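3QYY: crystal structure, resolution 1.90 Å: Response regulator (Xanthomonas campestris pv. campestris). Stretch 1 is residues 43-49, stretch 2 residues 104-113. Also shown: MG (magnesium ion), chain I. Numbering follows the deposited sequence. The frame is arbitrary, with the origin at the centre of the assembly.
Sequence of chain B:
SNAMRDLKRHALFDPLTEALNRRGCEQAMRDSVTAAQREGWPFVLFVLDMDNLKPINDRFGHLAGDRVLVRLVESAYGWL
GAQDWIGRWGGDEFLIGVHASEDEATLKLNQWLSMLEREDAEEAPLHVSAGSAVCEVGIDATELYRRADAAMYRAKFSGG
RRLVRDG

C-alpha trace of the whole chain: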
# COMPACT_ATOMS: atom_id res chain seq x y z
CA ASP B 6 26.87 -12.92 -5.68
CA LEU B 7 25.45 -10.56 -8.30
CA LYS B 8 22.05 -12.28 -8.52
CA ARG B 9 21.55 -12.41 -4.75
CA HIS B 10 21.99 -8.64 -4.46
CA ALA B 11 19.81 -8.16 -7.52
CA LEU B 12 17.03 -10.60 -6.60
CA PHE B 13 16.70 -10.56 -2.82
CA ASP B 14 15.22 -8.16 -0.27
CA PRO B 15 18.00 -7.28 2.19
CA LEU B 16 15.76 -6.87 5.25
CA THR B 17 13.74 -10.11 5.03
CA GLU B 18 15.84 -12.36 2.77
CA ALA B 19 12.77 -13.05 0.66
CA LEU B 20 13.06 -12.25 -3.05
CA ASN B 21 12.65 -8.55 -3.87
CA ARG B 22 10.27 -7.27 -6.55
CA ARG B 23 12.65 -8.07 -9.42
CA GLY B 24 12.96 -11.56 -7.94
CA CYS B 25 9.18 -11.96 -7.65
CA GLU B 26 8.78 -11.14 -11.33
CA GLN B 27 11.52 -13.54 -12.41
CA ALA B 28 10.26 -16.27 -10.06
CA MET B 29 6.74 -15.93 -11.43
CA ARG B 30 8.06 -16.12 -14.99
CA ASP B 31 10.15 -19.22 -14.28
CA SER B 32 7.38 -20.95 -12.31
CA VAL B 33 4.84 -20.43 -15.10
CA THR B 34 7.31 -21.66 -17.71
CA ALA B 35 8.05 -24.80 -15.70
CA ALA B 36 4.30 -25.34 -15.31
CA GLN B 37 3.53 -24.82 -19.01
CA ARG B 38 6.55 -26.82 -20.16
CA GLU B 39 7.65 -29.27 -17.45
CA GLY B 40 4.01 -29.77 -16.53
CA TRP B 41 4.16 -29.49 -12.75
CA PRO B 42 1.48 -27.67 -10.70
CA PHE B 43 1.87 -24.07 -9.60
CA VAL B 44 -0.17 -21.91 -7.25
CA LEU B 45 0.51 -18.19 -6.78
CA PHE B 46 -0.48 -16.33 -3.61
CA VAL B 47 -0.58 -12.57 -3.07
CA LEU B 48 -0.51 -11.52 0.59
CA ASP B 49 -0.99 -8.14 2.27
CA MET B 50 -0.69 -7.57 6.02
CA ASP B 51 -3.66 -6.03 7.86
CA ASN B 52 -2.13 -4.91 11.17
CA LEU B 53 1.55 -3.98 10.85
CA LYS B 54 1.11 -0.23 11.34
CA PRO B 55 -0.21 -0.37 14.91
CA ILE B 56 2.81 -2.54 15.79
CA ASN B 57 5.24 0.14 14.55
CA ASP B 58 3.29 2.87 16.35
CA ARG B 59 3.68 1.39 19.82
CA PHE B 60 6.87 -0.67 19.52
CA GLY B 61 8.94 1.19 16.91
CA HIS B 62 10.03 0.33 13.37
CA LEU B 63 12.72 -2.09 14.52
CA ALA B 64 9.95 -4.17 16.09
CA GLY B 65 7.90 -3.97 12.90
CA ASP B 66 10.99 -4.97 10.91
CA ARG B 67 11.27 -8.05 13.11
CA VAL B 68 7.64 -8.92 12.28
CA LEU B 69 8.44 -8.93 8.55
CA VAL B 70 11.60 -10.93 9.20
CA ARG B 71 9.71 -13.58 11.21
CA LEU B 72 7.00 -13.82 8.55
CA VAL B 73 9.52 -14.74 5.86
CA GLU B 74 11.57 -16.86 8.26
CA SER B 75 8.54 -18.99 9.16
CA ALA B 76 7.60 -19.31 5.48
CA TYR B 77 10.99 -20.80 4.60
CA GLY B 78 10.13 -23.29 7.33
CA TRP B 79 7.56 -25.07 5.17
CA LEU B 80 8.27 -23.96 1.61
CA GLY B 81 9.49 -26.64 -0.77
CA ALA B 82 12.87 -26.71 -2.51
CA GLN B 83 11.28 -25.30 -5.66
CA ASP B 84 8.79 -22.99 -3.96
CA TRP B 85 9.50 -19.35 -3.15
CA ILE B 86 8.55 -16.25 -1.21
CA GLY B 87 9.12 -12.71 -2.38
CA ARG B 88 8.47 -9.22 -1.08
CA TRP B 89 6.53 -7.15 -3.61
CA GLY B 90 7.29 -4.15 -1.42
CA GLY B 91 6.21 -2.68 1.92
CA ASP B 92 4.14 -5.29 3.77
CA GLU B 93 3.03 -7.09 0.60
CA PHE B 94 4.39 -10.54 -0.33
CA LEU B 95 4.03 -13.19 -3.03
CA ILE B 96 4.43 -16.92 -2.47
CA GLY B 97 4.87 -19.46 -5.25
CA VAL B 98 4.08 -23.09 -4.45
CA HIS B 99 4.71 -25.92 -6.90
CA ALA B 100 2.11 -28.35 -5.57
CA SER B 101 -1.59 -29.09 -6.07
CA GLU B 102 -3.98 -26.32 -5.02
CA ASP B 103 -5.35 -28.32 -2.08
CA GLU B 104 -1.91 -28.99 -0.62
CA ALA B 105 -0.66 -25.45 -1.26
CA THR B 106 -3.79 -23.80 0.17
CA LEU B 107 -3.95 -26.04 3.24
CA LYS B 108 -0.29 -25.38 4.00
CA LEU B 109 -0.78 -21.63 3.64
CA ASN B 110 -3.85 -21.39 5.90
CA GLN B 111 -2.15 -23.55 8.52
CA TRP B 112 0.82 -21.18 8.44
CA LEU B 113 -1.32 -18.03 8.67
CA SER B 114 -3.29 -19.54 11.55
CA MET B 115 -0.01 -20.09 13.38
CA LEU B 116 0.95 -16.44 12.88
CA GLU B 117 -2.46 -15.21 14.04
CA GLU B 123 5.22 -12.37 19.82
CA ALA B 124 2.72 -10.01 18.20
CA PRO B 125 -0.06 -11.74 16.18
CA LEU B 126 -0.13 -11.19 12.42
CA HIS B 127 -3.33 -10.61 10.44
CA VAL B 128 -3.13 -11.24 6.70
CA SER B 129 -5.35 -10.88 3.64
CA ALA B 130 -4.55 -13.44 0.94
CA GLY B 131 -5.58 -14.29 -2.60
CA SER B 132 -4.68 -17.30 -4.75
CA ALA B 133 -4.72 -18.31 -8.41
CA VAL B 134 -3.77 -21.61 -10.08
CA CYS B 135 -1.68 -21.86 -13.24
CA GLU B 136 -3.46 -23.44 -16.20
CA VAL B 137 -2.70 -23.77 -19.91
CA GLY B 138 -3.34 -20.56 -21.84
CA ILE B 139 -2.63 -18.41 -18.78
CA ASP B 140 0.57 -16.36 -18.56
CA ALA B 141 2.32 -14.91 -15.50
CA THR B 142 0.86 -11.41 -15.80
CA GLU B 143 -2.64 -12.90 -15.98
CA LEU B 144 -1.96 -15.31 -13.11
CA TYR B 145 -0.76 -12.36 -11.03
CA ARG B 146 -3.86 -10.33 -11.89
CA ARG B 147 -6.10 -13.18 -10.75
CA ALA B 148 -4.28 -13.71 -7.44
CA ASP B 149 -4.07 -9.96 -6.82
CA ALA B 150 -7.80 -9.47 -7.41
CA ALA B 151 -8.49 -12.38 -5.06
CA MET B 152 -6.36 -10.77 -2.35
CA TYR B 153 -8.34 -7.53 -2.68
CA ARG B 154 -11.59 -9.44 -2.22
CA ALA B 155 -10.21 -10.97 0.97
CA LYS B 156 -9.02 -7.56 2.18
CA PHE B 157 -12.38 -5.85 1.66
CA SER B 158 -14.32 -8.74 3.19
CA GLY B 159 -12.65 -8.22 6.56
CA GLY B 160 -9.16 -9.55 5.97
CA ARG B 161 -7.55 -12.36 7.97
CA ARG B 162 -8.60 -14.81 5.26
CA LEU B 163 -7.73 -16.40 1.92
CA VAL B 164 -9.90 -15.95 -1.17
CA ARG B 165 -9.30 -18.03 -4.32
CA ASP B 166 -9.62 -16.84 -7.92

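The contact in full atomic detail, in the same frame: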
# COMPACT_ATOMS: atom_id res chain seq x y z
N PHE B 43 1.39 -25.31 -10.17
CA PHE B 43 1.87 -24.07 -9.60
C PHE B 43 0.71 -23.22 -9.10
O PHE B 43 -0.27 -23.00 -9.81
CB PHE B 43 2.70 -23.26 -10.60
CG PHE B 43 3.25 -21.98 -10.02
CD1 PHE B 43 2.88 -20.75 -10.54
CD2 PHE B 43 4.10 -22.02 -8.92
CE1 PHE B 43 3.35 -19.56 -9.98
CE2 PHE B 43 4.57 -20.84 -8.34
CZ PHE B 43 4.20 -19.60 -8.87
N VAL B 44 0.84 -22.75 -7.87
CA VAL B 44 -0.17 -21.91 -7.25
C VAL B 44 0.52 -20.62 -6.80
O VAL B 44 1.55 -20.67 -6.13
CB VAL B 44 -0.81 -22.60 -6.03
CG1 VAL B 44 -1.94 -21.74 -5.48
CG2 VAL B 44 -1.32 -23.98 -6.43
N LEU B 45 -0.05 -19.48 -7.17
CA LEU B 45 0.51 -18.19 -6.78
C LEU B 45 -0.38 -17.53 -5.74
O LEU B 45 -1.60 -17.48 -5.89
CB LEU B 45 0.62 -17.26 -8.00
CG LEU B 45 1.09 -15.83 -7.71
CD1 LEU B 45 2.56 -15.86 -7.29
CD2 LEU B 45 0.90 -14.96 -8.95
N PHE B 46 0.24 -17.02 -4.67
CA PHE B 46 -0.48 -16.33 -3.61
C PHE B 46 0.01 -14.89 -3.49
O PHE B 46 1.21 -14.63 -3.61
CB PHE B 46 -0.25 -16.99 -2.24
CG PHE B 46 -0.72 -18.40 -2.14
CD1 PHE B 46 0.11 -19.46 -2.50
CD2 PHE B 46 -2.00 -18.69 -1.67
CE1 PHE B 46 -0.32 -20.78 -2.37
CE2 PHE B 46 -2.44 -20.01 -1.54
CZ PHE B 46 -1.60 -21.05 -1.90
N VAL B 47 -0.92 -13.97 -3.27
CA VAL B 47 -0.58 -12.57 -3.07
C VAL B 47 -1.07 -12.28 -1.66
O VAL B 47 -2.25 -12.49 -1.35
CB VAL B 47 -1.31 -11.63 -4.07
CG1 VAL B 47 -1.17 -10.17 -3.61
CG2 VAL B 47 -0.71 -11.80 -5.46
N LEU B 48 -0.16 -11.81 -0.80
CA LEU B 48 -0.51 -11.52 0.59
C LEU B 48 -0.26 -10.07 0.97
O LEU B 48 0.71 -9.46 0.53
CB LEU B 48 0.32 -12.41 1.53
CG LEU B 48 0.55 -13.87 1.15
CD1 LEU B 48 1.32 -14.56 2.27
CD2 LEU B 48 -0.76 -14.58 0.92
N ASP B 49 -1.13 -9.52 1.80
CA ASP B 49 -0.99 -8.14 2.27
C ASP B 49 -1.35 -8.13 3.75
O ASP B 49 -2.42 -8.59 4.14
CB ASP B 49 -1.93 -7.20 1.50
CG ASP B 49 -1.74 -5.75 1.88
OD1 ASP B 49 -2.75 -5.02 1.99
OD2 ASP B 49 -0.57 -5.32 2.06
N GLU B 104 -3.09 -28.93 -1.48
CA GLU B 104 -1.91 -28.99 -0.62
C GLU B 104 -1.37 -27.59 -0.34
O GLU B 104 -1.13 -27.23 0.81
CB GLU B 104 -0.82 -29.84 -1.29
CG GLU B 104 0.49 -29.89 -0.52
CD GLU B 104 1.53 -30.77 -1.20
OE1 GLU B 104 2.69 -30.77 -0.74
OE2 GLU B 104 1.18 -31.45 -2.18
N ALA B 105 -1.18 -26.81 -1.40
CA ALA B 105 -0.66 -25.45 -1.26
C ALA B 105 -1.54 -24.60 -0.34
O ALA B 105 -1.04 -23.96 0.58
CB ALA B 105 -0.54 -24.80 -2.63
N THR B 106 -2.84 -24.59 -0.61
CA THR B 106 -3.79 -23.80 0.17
C THR B 106 -3.87 -24.23 1.63
O THR B 106 -3.93 -23.39 2.53
CB THR B 106 -5.19 -23.86 -0.46
OG1 THR B 106 -5.13 -23.31 -1.78
CG2 THR B 106 -6.18 -23.06 0.37
N LEU B 107 -3.87 -25.54 1.87
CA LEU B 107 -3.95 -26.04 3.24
C LEU B 107 -2.70 -25.67 4.03
O LEU B 107 -2.78 -25.35 5.21
CB LEU B 107 -4.14 -27.56 3.24
CG LEU B 107 -5.59 -28.05 3.16
CD1 LEU B 107 -6.32 -27.65 4.44
CD2 LEU B 107 -6.29 -27.46 1.94
N LYS B 108 -1.55 -25.72 3.36
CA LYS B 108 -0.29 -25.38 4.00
C LYS B 108 -0.26 -23.89 4.34
O LYS B 108 0.22 -23.49 5.41
CB LYS B 108 0.87 -25.72 3.07
CG LYS B 108 2.23 -25.75 3.74
CD LYS B 108 2.51 -27.10 4.38
CE LYS B 108 2.65 -28.19 3.33
NZ LYS B 108 3.02 -29.50 3.92
N LEU B 109 -0.77 -23.07 3.43
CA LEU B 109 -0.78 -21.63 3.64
C LEU B 109 -1.68 -21.21 4.80
O LEU B 109 -1.26 -20.44 5.67
CB LEU B 109 -1.25 -20.91 2.37
CG LEU B 109 -1.05 -19.40 2.39
CD1 LEU B 109 0.20 -19.04 1.61
CD2 LEU B 109 -2.27 -18.70 1.80
N ASN B 110 -2.91 -21.72 4.83
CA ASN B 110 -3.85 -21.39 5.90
C ASN B 110 -3.34 -21.85 7.26
O ASN B 110 -3.54 -21.17 8.26
CB ASN B 110 -5.22 -22.02 5.63
CG ASN B 110 -5.94 -21.36 4.48
OD1 ASN B 110 -5.54 -21.48 3.32
ND2 ASN B 110 -7.02 -20.65 4.79
N GLN B 111 -2.69 -23.01 7.28
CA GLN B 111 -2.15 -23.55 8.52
C GLN B 111 -1.05 -22.62 9.03
O GLN B 111 -0.92 -22.39 10.24
CB GLN B 111 -1.59 -24.96 8.26
CG GLN B 111 -0.96 -25.64 9.47
CD GLN B 111 0.47 -25.22 9.71
OE1 GLN B 111 1.34 -25.40 8.85
NE2 GLN B 111 0.73 -24.64 10.88
N TRP B 112 -0.27 -22.08 8.10
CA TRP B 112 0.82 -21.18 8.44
C TRP B 112 0.30 -19.83 8.94
O TRP B 112 0.82 -19.29 9.91
CB TRP B 112 1.70 -20.97 7.20
CG TRP B 112 2.71 -19.87 7.32
CD1 TRP B 112 3.69 -19.75 8.27
CD2 TRP B 112 2.86 -18.75 6.44
NE1 TRP B 112 4.44 -18.63 8.02
CE2 TRP B 112 3.96 -18.00 6.91
CE3 TRP B 112 2.17 -18.32 5.30
CZ2 TRP B 112 4.39 -16.83 6.28
CZ3 TRP B 112 2.60 -17.15 4.67
CH2 TRP B 112 3.70 -16.42 5.16
N LEU B 113 -0.73 -19.31 8.29
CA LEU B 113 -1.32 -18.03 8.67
C LEU B 113 -2.05 -18.14 10.00
O LEU B 113 -2.13 -17.17 10.76
CB LEU B 113 -2.28 -17.55 7.58
CG LEU B 113 -1.64 -17.20 6.24
CD1 LEU B 113 -2.71 -16.84 5.22
CD2 LEU B 113 -0.65 -16.04 6.42
MG MG I . 0.03 -3.39 2.39
O HOH W 1 -1.85 -2.55 1.51
O HOH W 2 0.77 -3.52 0.49
O HOH W 3 -1.01 -3.33 4.32

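Residues 44-49 form a β-strand, and residues 104-113 form part of an α-helix packed across it. The two axes run in roughly the same direction, 29° apart, and approach to 9.7 Å, a spacing that leaves room for one layer of interlocking side chains. The helix is held by its own i to i+4 bonds, such as Leu 109 N to Ala 105 O at 3.0 Å and Leu 113 N to Leu 109 O at 2.9 Å. No hydrogen bond crosses between the stretches; the contact, burying 312 Å² in total, is essentially apolar.

The register follows from the two repeats. Alternate strand residues Val 44, Phe 46 and Leu 48 point toward the helix, and their CA atoms lie nearest those of Ala 105, Leu 109 and Leu 113. The CA separation grows from 7.0 Å between Val 44 and Ala 105 to 10.4 Å between Leu 48 and Leu 113, so the elements diverge along their length. At the narrow end the small methyl of Ala 105 permits close approach: its CB lies 4.0 Å from Val 44 CG2 and also 4.0 Å from Phe 46 CZ.

Phe 46 is covered most, by 80 Å². Leu 109 CD1 sits over one face of its ring, 3.9 Å from the centroid and 12° off the normal, the geometry of a CH-pi contact. The other methyl reaches the ring too, with Leu 109 CD2 3.5 Å from Phe 46 CD2. At the ring edge, Phe 46 CZ lies 4.0 Å from Thr 106 N.

Farther along, Leu 48 CD1 meets the edge of the Trp 112 ring, 3.8 Å from CZ3, a dispersion contact. Asp 49 takes no part in this packing: its OD2 binds the magnesium ion at 2.0 Å, while its OD1 accepts a hydrogen bond from a metal-bound water at 2.7 Å.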